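Local structure of kynurenine formamidase (Bacillus anthracis, 4CZ1) at residues Met47-Gly52 with Asp196-Pro201. The protein hydrolyses N-formyl-L-kynurenine to L-kynurenine and formate, using two zinc ions per subunit, in the kynurenine pathway of tryptophan degradation. Numbering follows the deposited sequence.
Sequences MSIHTG and DADGSP. With ZN (zinc ion), chain F; VNJ (2-aminoacetophenone), chain G.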
loop_
_atom_site.group_PDB
_atom_site.type_symbol
_atom_site.label_atom_id
_atom_site.label_comp_id
_atom_site.label_asym_id
_atom_site.label_seq_id
_atom_site.Cartn_x
_atom_site.Cartn_y
_atom_site.Cartn_z
ATOM N N MET A 47 -1.316 13.081 6.711
ATOM C CA MET A 47 0.108 12.722 6.919
ATOM C C MET A 47 1.027 13.338 5.876
ATOM O O MET A 47 0.616 13.675 4.728
ATOM C CB MET A 47 0.277 11.202 6.908
ATOM C CG MET A 47 -0.068 10.500 5.570
ATOM S SD MET A 47 -0.114 8.665 5.637
ATOM C CE MET A 47 1.585 8.291 6.057
ATOM N N SER A 48 2.275 13.455 6.284
ATOM C CA SER A 48 3.383 13.508 5.342
ATOM C C SER A 48 3.630 12.141 4.642
ATOM O O SER A 48 3.650 11.083 5.222
ATOM C CB SER A 48 4.704 13.869 6.063
ATOM O OG SER A 48 5.789 13.782 5.155
ATOM N N ILE A 49 3.897 12.251 3.358
ATOM C CA ILE A 49 4.364 11.169 2.511
ATOM C C ILE A 49 5.512 10.432 3.152
ATOM O O ILE A 49 5.523 9.196 3.091
ATOM C CB ILE A 49 4.858 11.712 1.161
ATOM C CG1 ILE A 49 3.688 12.281 0.345
ATOM C CG2 ILE A 49 5.595 10.630 0.383
ATOM C CD1 ILE A 49 2.658 11.259 -0.025
ATOM N N HIS A 50 6.447 11.167 3.796
ATOM C CA HIS A 50 7.635 10.505 4.252
ATOM C C HIS A 50 7.512 10.065 5.709
ATOM O O HIS A 50 8.424 10.276 6.531
ATOM C CB HIS A 50 8.885 11.383 3.969
ATOM C CG HIS A 50 9.028 11.767 2.515
ATOM N ND1 HIS A 50 9.809 11.057 1.617
ATOM C CD2 HIS A 50 8.409 12.716 1.773
ATOM C CE1 HIS A 50 9.718 11.583 0.410
ATOM N NE2 HIS A 50 8.863 12.575 0.475
ATOM N N THR A 51 6.432 9.367 6.033
ATOM C CA THR A 51 6.205 8.922 7.389
ATOM C C THR A 51 6.179 7.409 7.396
ATOM O O THR A 51 5.527 6.839 6.563
ATOM C CB THR A 51 4.817 9.396 7.873
ATOM O OG1 THR A 51 4.777 10.798 7.738
ATOM C CG2 THR A 51 4.548 9.045 9.390
ATOM N N GLY A 52 6.745 6.806 8.433
ATOM C CA GLY A 52 6.772 5.358 8.505
ATOM C C GLY A 52 7.461 4.741 7.327
ATOM O O GLY A 52 8.276 5.398 6.694
ATOM N N ASP A 196 0.580 12.611 -8.620
ATOM C CA ASP A 196 1.418 13.827 -8.532
ATOM C C ASP A 196 2.438 13.834 -7.385
ATOM O O ASP A 196 3.084 14.848 -7.146
ATOM C CB ASP A 196 0.498 15.072 -8.466
ATOM C CG ASP A 196 -0.540 15.097 -9.617
ATOM O OD1 ASP A 196 -0.145 15.035 -10.804
ATOM O OD2 ASP A 196 -1.767 15.213 -9.350
ATOM N N ALA A 197 2.592 12.734 -6.675
ATOM C CA ALA A 197 3.370 12.725 -5.425
ATOM C C ALA A 197 4.882 12.436 -5.462
ATOM O O ALA A 197 5.394 11.933 -6.421
ATOM C CB ALA A 197 2.725 11.815 -4.416
ATOM N N ASP A 198 5.549 12.870 -4.403
ATOM C CA ASP A 198 6.978 12.794 -4.232
ATOM C C ASP A 198 7.419 11.498 -3.515
ATOM O O ASP A 198 8.611 11.264 -3.298
ATOM C CB ASP A 198 7.425 14.011 -3.436
ATOM C CG ASP A 198 6.713 14.132 -2.065
ATOM O OD1 ASP A 198 5.459 14.363 -2.010
ATOM O OD2 ASP A 198 7.409 14.023 -1.036
ATOM N N GLY A 199 6.473 10.588 -3.268
ATOM C CA GLY A 199 6.728 9.368 -2.590
ATOM C C GLY A 199 5.413 8.726 -2.203
ATOM O O GLY A 199 4.378 9.252 -2.527
ATOM N N SER A 200 5.438 7.576 -1.531
ATOM C CA SER A 200 4.220 6.990 -1.002
ATOM C C SER A 200 4.491 6.099 0.174
ATOM O O SER A 200 5.462 5.346 0.162
ATOM C CB SER A 200 3.573 6.149 -2.098
ATOM O OG SER A 200 2.537 5.348 -1.518
ATOM N N PRO A 201 3.644 6.113 1.188
ATOM C CA PRO A 201 3.799 5.059 2.163
ATOM C C PRO A 201 3.398 3.734 1.516
ATOM O O PRO A 201 2.768 3.743 0.472
ATOM C CB PRO A 201 2.830 5.436 3.261
ATOM C CG PRO A 201 1.828 6.289 2.618
ATOM C CD PRO A 201 2.581 7.069 1.584
HETATM ZN ZN ZN F . 11.484 9.583 1.971
HETATM C CAH VNJ G . 10.553 15.478 5.211
HETATM C CAG VNJ G . 11.529 14.967 4.143
HETATM O OAI VNJ G . 11.127 14.161 3.303
HETATM C CAA VNJ G . 12.868 15.428 4.213
HETATM C CAB VNJ G . 13.137 16.749 4.633
HETATM C CAC VNJ G . 14.451 17.225 4.727
HETATM C CAD VNJ G . 15.519 16.369 4.402
HETATM C CAE VNJ G . 15.276 15.057 3.984
HETATM C CAF VNJ G . 13.955 14.584 3.894
HETATM N NAJ VNJ G . 13.705 13.309 3.493
HETATM O O HOH W 1 13.283 11.294 2.050
HETATM O O HOH W 2 12.196 9.989 4.145
#
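H50 and D198 meet through their first torsions: the imidazole CG of H50 lies anti to its own carbonyl carbon (chi1 -56°), while the carboxylate of D198 is folded between its backbone N and carbonyl carbon (chi1 57°). The result is a short hydrogen bond, H50 NE2 to D198 OD2 at 2.5 Å. OD2 sits near the ring plane and is approached on its anti side, from somewhat out of the carboxylate plane; the N-H...O angle of 148° shows a moderate bend, and the carboxylate plane is turned well away from that of the ring. With ND1 of H50 coordinating zinc at 2.3 Å, both ring nitrogens are engaged, which fixes the rotation of the imidazole; the carboxylate would probably make it a more electron-rich ligand. The other oxygen, D198 OD1, is hydrogen-bonded to Y28 of the second subunit, a bond across the dimer interface that probably helps to position this second-shell acid.

One face of the H50 ring carries the ketone oxygen of 2-aminoacetophenone, with OAI 3.3 Å from H50 CG. I49 CG2 lies over the opposite face, toward the rim, and also presses on the backbone of G199, 3.4 Å from its CA, tighter than a usual carbon-carbon contact. Farther along, M47 CE touches P201 CG at 4.0 Å.

Behind the histidine, S48 OG accepts from H50 N at 3.0 Å in an ST turn that holds the loop at the end of strand 42-48. H54, D56 and E173 complete the protein ligands of this zinc, and the arrangement is a zinc-bound histidine backed by a second-shell carboxylate, part of the binuclear site of this Cyclase-superfamily enzyme.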